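Local coordinates for protein Kinase A (PDB 5J3U), which binds cyclic AMP through its two cyclic nucleotide-binding domains and probably holds the catalytic subunit of the kinase in check until the nucleotide arrives, at residues Phe88-Leu91 and Ala92-Asn96; Glu239-Ser242 and Phe243-Met247. All blocks are in the same frame, centred on the assembly; numbering follows the deposited sequence. Where two conformers were deposited one is given.

Contact 1: Phe88-Leu91 and Ala92-Asn96; sequences FGEL and ALLYN. With CMP (adenosine-3',5'-cyclic-monophosphate), chain C.
Leu91 and Tyr95 meet on the short helix of the phosphate-binding cassette, the Phe-Gly-Glu-Leu-Ala element with which cyclic nucleotide-binding domains grip their ligand, and here cyclic AMP sits in it. Leu91 serves both sides. Its CB lies near O3' of the nucleotide, and CG stays close to that oxygen and to C3'. Beyond CG the branches part: Leu91 CD1 reaches adenine N3 (3.6 Å), while Leu91 CD2 turns to the Tyr95 ring and arrives in its plane, at the CE2 edge (3.7 Å). One face of the same ring lies against Leu94 CB. The sugar is caught from two directions, since O2' accepts from Gly89 N at 2.9 Å and donates to Glu90 OE1 at 2.6 Å. Glu90 gets its carboxylate there by a folded chain, with CG wedged between backbone N and carbonyl carbon (chi1 84°) and the chain bent at chi2; its CG brushes Leu94 CD1. The Gly89 carbonyl takes a weak hydrogen bond from Arg99, which also bonds the nucleotide. Glu90 O receives Leu94 N at 2.7 Å and, weakly, Leu93 N, and Leu91 O receives Tyr95 N, which closes the first helical turn. Ala92 N points instead to the ligand and donates to phosphate oxygen O2P at 3.0 Å, with an N-H...O angle of 158°.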
ATOM      1  N   PHE A  88      12.146  -4.685   0.820  1.00 17.70           N
ATOM      2  CA  PHE A  88      13.242  -4.316  -0.053  1.00 17.45           C
ATOM      3  C   PHE A  88      13.929  -5.568  -0.554  1.00 17.45           C
ATOM      4  O   PHE A  88      13.799  -6.670  -0.003  1.00 16.21           O
ATOM      5  CB  PHE A  88      14.238  -3.347   0.631  1.00 16.85           C
ATOM      6  CG  PHE A  88      15.018  -3.944   1.752  1.00 17.86           C
ATOM      7  CD1 PHE A  88      14.554  -3.835   3.062  1.00 17.16           C
ATOM      8  CD2 PHE A  88      16.227  -4.571   1.547  1.00 17.99           C
ATOM      9  CE1 PHE A  88      15.252  -4.425   4.105  1.00 18.39           C
ATOM     10  CE2 PHE A  88      16.928  -5.124   2.606  1.00 17.69           C
ATOM     11  CZ  PHE A  88      16.437  -5.042   3.891  1.00 17.06           C
ATOM     12  N   GLY A  89      14.690  -5.396  -1.606  1.00 16.77           N
ATOM     13  CA  GLY A  89      15.281  -6.516  -2.322  1.00 16.58           C
ATOM     14  C   GLY A  89      14.333  -7.280  -3.176  1.00 17.74           C
ATOM     15  O   GLY A  89      14.655  -8.382  -3.580  1.00 17.34           O
ATOM     16  N   GLU A  90      13.174  -6.698  -3.491  1.00 18.87           N
ATOM     17  CA  GLU A  90      12.134  -7.368  -4.313  1.00 21.00           C
ATOM     18  C   GLU A  90      12.362  -7.229  -5.829  1.00 21.61           C
ATOM     19  O   GLU A  90      11.898  -8.064  -6.629  1.00 20.70           O
ATOM     20  CB  GLU A  90      10.725  -6.836  -3.929  1.00 20.44           C
ATOM     21  CG  GLU A  90      10.271  -5.532  -4.591  1.00 23.07           C
ATOM     22  CD  GLU A  90      10.985  -4.259  -4.148  1.00 25.48           C
ATOM     23  OE1 GLU A  90      12.044  -4.271  -3.421  1.00 21.87           O
ATOM     24  OE2 GLU A  90      10.458  -3.195  -4.532  1.00 25.68           O
ATOM     25  N   LEU A  91      13.074  -6.177  -6.235  1.00 20.08           N
ATOM     26  CA  LEU A  91      13.241  -5.926  -7.666  1.00 21.78           C
ATOM     27  C   LEU A  91      13.982  -7.038  -8.360  1.00 20.53           C
ATOM     28  O   LEU A  91      13.576  -7.465  -9.419  1.00 22.88           O
ATOM     29  CB  LEU A  91      13.907  -4.557  -7.951  1.00 21.51           C
ATOM     30  CG  LEU A  91      13.225  -3.341  -7.374  1.00 20.57           C
ATOM     31  CD1 LEU A  91      14.012  -2.068  -7.684  1.00 22.20           C
ATOM     32  CD2 LEU A  91      11.805  -3.267  -7.961  1.00 22.38           C
ATOM     33  N   ALA A  92      15.061  -7.546  -7.766  1.00 21.41           N
ATOM     34  CA  ALA A  92      15.816  -8.650  -8.360  1.00 21.06           C
ATOM     35  C   ALA A  92      14.965  -9.902  -8.543  1.00 23.66           C
ATOM     36  O   ALA A  92      15.160 -10.687  -9.481  1.00 24.52           O
ATOM     37  CB  ALA A  92      17.014  -8.957  -7.506  1.00 23.57           C
ATOM     38  N   LEU A  93      14.004 -10.074  -7.644  1.00 22.72           N
ATOM     39  CA  LEU A  93      13.064 -11.213  -7.718  1.00 23.47           C
ATOM     40  C   LEU A  93      11.941 -10.904  -8.726  1.00 25.86           C
ATOM     41  O   LEU A  93      11.538 -11.766  -9.518  1.00 24.72           O
ATOM     42  CB  LEU A  93      12.498 -11.506  -6.326  1.00 21.05           C
ATOM     43  CG  LEU A  93      13.338 -12.478  -5.464  1.00 23.10           C
ATOM     44  CD1 LEU A  93      14.798 -12.061  -5.398  1.00 23.04           C
ATOM     45  CD2 LEU A  93      12.704 -12.643  -4.064  1.00 19.79           C
ATOM     46  N   LEU A  94      11.413  -9.691  -8.694  1.00 28.63           N
ATOM     47  CA  LEU A  94      10.310  -9.357  -9.648  1.00 28.08           C
ATOM     48  C   LEU A  94      10.765  -9.383 -11.097  1.00 31.08           C
ATOM     49  O   LEU A  94      10.044  -9.868 -11.958  1.00 32.11           O
ATOM     50  CB  LEU A  94       9.703  -8.000  -9.374  1.00 27.31           C
ATOM     51  CG  LEU A  94       8.678  -7.848  -8.284  1.00 27.73           C
ATOM     52  CD1 LEU A  94       8.440  -6.358  -8.062  1.00 29.72           C
ATOM     53  CD2 LEU A  94       7.368  -8.567  -8.636  1.00 27.09           C
ATOM     54  N   TYR A  95      11.973  -8.893 -11.366  1.00 32.87           N
ATOM     55  CA  TYR A  95      12.429  -8.704 -12.750  1.00 34.64           C
ATOM     56  C   TYR A  95      13.590  -9.605 -13.173  1.00 36.56           C
ATOM     57  O   TYR A  95      14.055  -9.492 -14.299  1.00 37.78           O
ATOM     58  CB  TYR A  95      12.748  -7.208 -12.969  1.00 35.33           C
ATOM     59  CG  TYR A  95      11.574  -6.319 -12.607  1.00 34.47           C
ATOM     60  CD1 TYR A  95      10.372  -6.389 -13.317  1.00 37.86           C
ATOM     61  CD2 TYR A  95      11.639  -5.455 -11.539  1.00 35.15           C
ATOM     62  CE1 TYR A  95       9.281  -5.612 -12.971  1.00 38.04           C
ATOM     63  CE2 TYR A  95      10.551  -4.682 -11.188  1.00 36.81           C
ATOM     64  CZ  TYR A  95       9.387  -4.757 -11.913  1.00 37.79           C
ATOM     65  OH  TYR A  95       8.339  -3.971 -11.526  1.00 43.28           O
ATOM     66  N   ASN A  96      14.056 -10.507 -12.297  1.00 37.15           N
ATOM     67  CA  ASN A  96      15.156 -11.423 -12.618  0.50 36.79           C
ATOM     68  C   ASN A  96      16.432 -10.683 -13.061  1.00 38.88           C
ATOM     69  O   ASN A  96      17.066 -10.997 -14.069  1.00 41.54           O
ATOM     70  CB  ASN A  96      14.685 -12.484 -13.621  0.50 36.50           C
ATOM     71  CG  ASN A  96      13.685 -13.433 -13.002  0.50 35.98           C
ATOM     72  OD1 ASN A  96      13.739 -13.689 -11.805  0.50 33.40           O
ATOM     73  ND2 ASN A  96      12.767 -13.942 -13.802  0.50 36.30           N
TER
HETATM   74  P   CMP C 502      16.879  -5.056  -5.433  1.00 19.70           P
HETATM   75  O1P CMP C 502      17.403  -4.427  -6.757  1.00 19.39           O
HETATM   76  O2P CMP C 502      16.630  -6.540  -5.479  1.00 17.85           O
HETATM   77  O5' CMP C 502      18.070  -4.731  -4.402  1.00 17.40           O
HETATM   78  C5' CMP C 502      18.309  -3.353  -4.109  1.00 19.25           C
HETATM   79  C4' CMP C 502      17.030  -2.754  -3.566  1.00 18.26           C
HETATM   80  O4' CMP C 502      17.083  -1.423  -3.149  1.00 18.18           O
HETATM   81  C3' CMP C 502      15.909  -2.835  -4.565  1.00 18.69           C
HETATM   82  O3' CMP C 502      15.639  -4.213  -4.826  1.00 18.96           O
HETATM   83  C2' CMP C 502      14.893  -2.030  -3.811  1.00 19.53           C
HETATM   84  O2' CMP C 502      14.180  -2.829  -2.887  1.00 18.68           O
HETATM   85  C1' CMP C 502      15.730  -0.985  -3.077  1.00 18.57           C
HETATM   86  N9  CMP C 502      15.621   0.364  -3.680  1.00 19.47           N
HETATM   87  C8  CMP C 502      15.087   1.452  -3.035  1.00 21.57           C
HETATM   88  N7  CMP C 502      15.092   2.533  -3.873  1.00 21.20           N
HETATM   89  C5  CMP C 502      15.572   2.142  -5.030  1.00 18.72           C
HETATM   90  C6  CMP C 502      15.818   2.818  -6.326  1.00 20.69           C
HETATM   91  N6  CMP C 502      15.529   4.131  -6.496  1.00 20.40           N
HETATM   92  N1  CMP C 502      16.338   2.068  -7.296  1.00 21.40           N
HETATM   93  C2  CMP C 502      16.620   0.737  -7.186  1.00 23.20           C
HETATM   94  N3  CMP C 502      16.441   0.056  -6.025  1.00 19.12           N
HETATM   95  C4  CMP C 502      15.933   0.705  -4.933  1.00 18.99           C

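Contact 2: Glu239-Ser242 and Phe243-Met247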
ATOM      1  N   GLU A 239      -2.942   5.855   0.504  1.00 14.31           N
ATOM      2  CA  GLU A 239      -2.555   6.597   1.714  1.00 16.65           C
ATOM      3  C   GLU A 239      -2.251   8.036   1.425  1.00 16.20           C
ATOM      4  O   GLU A 239      -1.867   8.382   0.354  1.00 14.23           O
ATOM      5  CB  GLU A 239      -1.313   5.994   2.356  1.00 20.90           C
ATOM      6  CG  GLU A 239      -1.548   4.659   2.990  1.00 27.01           C
ATOM      7  CD  GLU A 239      -0.326   4.162   3.740  1.00 34.10           C
ATOM      8  OE1 GLU A 239       0.794   4.366   3.238  1.00 40.89           O
ATOM      9  OE2 GLU A 239      -0.484   3.549   4.812  1.00 43.68           O
ATOM     10  N   ARG A 240      -2.447   8.882   2.439  1.00 15.24           N
ATOM     11  CA  ARG A 240      -2.267  10.329   2.347  1.00 15.26           C
ATOM     12  C   ARG A 240      -0.986  10.791   1.673  1.00 13.72           C
ATOM     13  O   ARG A 240      -0.997  11.638   0.745  1.00 14.56           O
ATOM     14  CB  ARG A 240      -2.289  10.875   3.795  1.00 15.97           C
ATOM     15  CG  ARG A 240      -1.909  12.334   3.921  1.00 18.29           C
ATOM     16  CD  ARG A 240      -1.925  12.749   5.385  1.00 20.32           C
ATOM     17  NE  ARG A 240      -3.295  12.945   5.846  1.00 20.49           N
ATOM     18  CZ  ARG A 240      -4.034  14.009   5.577  1.00 20.64           C
ATOM     19  NH1 ARG A 240      -3.562  14.995   4.849  1.00 23.30           N
ATOM     20  NH2 ARG A 240      -5.273  14.080   6.037  1.00 22.27           N
ATOM     21  N   LYS A 241       0.127  10.187   2.091  1.00 16.17           N
ATOM     22  CA  LYS A 241       1.411  10.573   1.546  1.00 20.06           C
ATOM     23  C   LYS A 241       1.477  10.290   0.038  1.00 17.87           C
ATOM     24  O   LYS A 241       1.953  11.117  -0.700  1.00 19.38           O
ATOM     25  CB  LYS A 241       2.563   9.878   2.255  1.00 24.57           C
ATOM     26  CG  LYS A 241       3.896  10.482   1.873  1.00 29.99           C
ATOM     27  CD  LYS A 241       4.999  10.000   2.796  1.00 38.01           C
ATOM     28  CE  LYS A 241       4.919  10.622   4.180  1.00 44.60           C
ATOM     29  NZ  LYS A 241       6.220  10.450   4.896  1.00 50.43           N
ATOM     30  N   SER A 242       0.988   9.124  -0.389  1.00 17.89           N
ATOM     31  CA  SER A 242       0.930   8.790  -1.820  1.00 16.17           C
ATOM     32  C   SER A 242      -0.029   9.666  -2.575  1.00 14.94           C
ATOM     33  O   SER A 242       0.219  10.028  -3.714  1.00 14.58           O
ATOM     34  CB  SER A 242       0.516   7.343  -2.053  1.00 16.92           C
ATOM     35  OG  SER A 242       1.331   6.525  -1.285  1.00 19.62           O
ATOM     36  N   PHE A 243      -1.170   9.984  -1.960  1.00 13.96           N
ATOM     37  CA  PHE A 243      -2.111  10.891  -2.576  1.00 13.28           C
ATOM     38  C   PHE A 243      -1.480  12.257  -2.893  1.00 13.68           C
ATOM     39  O   PHE A 243      -1.577  12.794  -4.018  1.00 13.39           O
ATOM     40  CB  PHE A 243      -3.323  11.066  -1.650  1.00 13.91           C
ATOM     41  CG  PHE A 243      -4.381  11.997  -2.156  1.00 14.14           C
ATOM     42  CD1 PHE A 243      -4.343  13.371  -1.841  1.00 14.15           C
ATOM     43  CD2 PHE A 243      -5.519  11.512  -2.785  1.00 15.03           C
ATOM     44  CE1 PHE A 243      -5.343  14.211  -2.256  1.00 14.53           C
ATOM     45  CE2 PHE A 243      -6.540  12.364  -3.176  1.00 14.68           C
ATOM     46  CZ  PHE A 243      -6.454  13.709  -2.914  1.00 15.67           C
ATOM     47  N   LYS A 244      -0.842  12.822  -1.880  1.00 14.88           N
ATOM     48  CA  LYS A 244      -0.175  14.119  -2.037  1.00 15.31           C
ATOM     49  C   LYS A 244       0.980  14.049  -3.070  1.00 15.88           C
ATOM     50  O   LYS A 244       1.145  14.959  -3.861  1.00 14.53           O
ATOM     51  CB  LYS A 244       0.371  14.562  -0.704  1.00 16.94           C
ATOM     52  CG  LYS A 244      -0.650  14.945   0.338  1.00 16.57           C
ATOM     53  CD  LYS A 244      -1.336  16.252   0.063  1.00 18.42           C
ATOM     54  CE  LYS A 244      -2.375  16.515   1.182  1.00 20.59           C
ATOM     55  NZ  LYS A 244      -3.121  17.795   1.045  1.00 19.35           N
ATOM     56  N   ARG A 245       1.731  12.953  -3.092  1.00 15.89           N
ATOM     57  CA  ARG A 245       2.932  12.891  -3.944  1.00 16.34           C
ATOM     58  C   ARG A 245       2.695  12.395  -5.353  1.00 17.12           C
ATOM     59  O   ARG A 245       3.565  12.608  -6.209  1.00 16.53           O
ATOM     60  CB  ARG A 245       3.980  12.066  -3.272  1.00 18.01           C
ATOM     61  CG  ARG A 245       4.504  12.771  -2.055  1.00 19.74           C
ATOM     62  CD  ARG A 245       5.529  11.943  -1.363  1.00 21.78           C
ATOM     63  NE  ARG A 245       6.086  12.699  -0.251  1.00 24.38           N
ATOM     64  CZ  ARG A 245       7.023  12.244   0.567  1.00 23.74           C
ATOM     65  NH1 ARG A 245       7.583  11.032   0.386  1.00 22.11           N
ATOM     66  NH2 ARG A 245       7.442  13.042   1.546  1.00 25.62           N
ATOM     67  N   LEU A 246       1.555  11.728  -5.597  1.00 14.90           N
ATOM     68  CA  LEU A 246       1.300  11.072  -6.874  1.00 15.51           C
ATOM     69  C   LEU A 246       0.103  11.615  -7.665  1.00 15.85           C
ATOM     70  O   LEU A 246       0.036  11.406  -8.887  1.00 15.92           O
ATOM     71  CB  LEU A 246       1.060   9.580  -6.644  1.00 16.36           C
ATOM     72  CG  LEU A 246       2.156   8.748  -5.992  1.00 17.46           C
ATOM     73  CD1 LEU A 246       1.704   7.306  -5.873  1.00 18.15           C
ATOM     74  CD2 LEU A 246       3.439   8.825  -6.804  1.00 18.29           C
ATOM     75  N   MET A 247      -0.826  12.315  -7.015  1.00 14.68           N
ATOM     76  CA  MET A 247      -2.070  12.699  -7.696  1.00 14.79           C
ATOM     77  C   MET A 247      -1.902  13.971  -8.499  1.00 16.00           C
ATOM     78  O   MET A 247      -2.731  14.271  -9.345  1.00 15.75           O
ATOM     79  CB  MET A 247      -3.241  12.832  -6.719  1.00 14.91           C
ATOM     80  CG  MET A 247      -3.643  11.503  -6.061  1.00 14.23           C
ATOM     81  SD  MET A 247      -4.595  10.453  -7.215  1.00 16.98           S
ATOM     82  CE  MET A 247      -6.144  11.312  -7.075  1.00 17.07           C
TER
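Arg240 and Lys244 run alongside each other, and their polar ends converge on one carboxylate: Arg240 NH1 forms a salt bridge with Glu220 OE1, and Lys244 NZ forms one with Glu220 OE2 besides a hydrogen bond to Leu217 O. Arg240 is also paired through NE with Asp178, and its NH2 reaches the carbonyls of Gly177 and Ala216, so all three guanidinium nitrogens are engaged. The acidic partners probably offset the like charges, whose Arg240 NH1 and Lys244 NZ stand 4.7 Å apart; Lys244 CE comes within 4.1 Å of Arg240 NH1.

Behind these ends runs the backbone of helix 240-246, with Glu239 at its N-cap position. Phe243 N donates to Glu239 O at 2.9 Å, Lys244 N to Arg240 O at 2.9 Å and nearly straight (171°), and Arg245 N to Lys241 O at 3.0 Å. Leu246 N still reaches Ser242 O, but weakly, at an angle of 130°. This is the helix that follows the last barrel strand, 232-239, of the second cyclic nucleotide-binding domain, the position of the B helix in this fold.

On the exposed side, Lys241 CD lies over one face of the Arg245 guanidinium, away from its centre and 3.7 Å from Arg245 NH1. Arg245 is extended from CG to NE, which carries its flat end alongside the lysine methylenes. Phe243 leaves the helix with CG anti to the backbone N (chi1 179°) and meets Phe180 edge-to-face; it also touches Leu217 and Leu254. Ser242 CB touches Leu246 CD1 at 4.0 Å.

Overall arrangement
From the N terminus, the chain first builds the cyclic nucleotide-binding domain that holds contact 1, where strand 87-88 gives way to helix 91-95 beside a bound cyclic AMP. Helix 116-138 follows and packs against that short helix through Arg116 and Phe119. The second domain comes next, and contact 2 opens only near its end, where strand 232-239 runs into helix 240-246. Both contacts are local turns closed within consecutive residues, so they stand in series and neither nests in nor crosses the other. The centres of contact 1 and contact 2 are about 24 Å apart, and the two do not touch. Contact 1 links strand 87-88, helix 91-95 and the nucleotide; contact 2 ties the barrel's exit to helices 215-219 and 250-257.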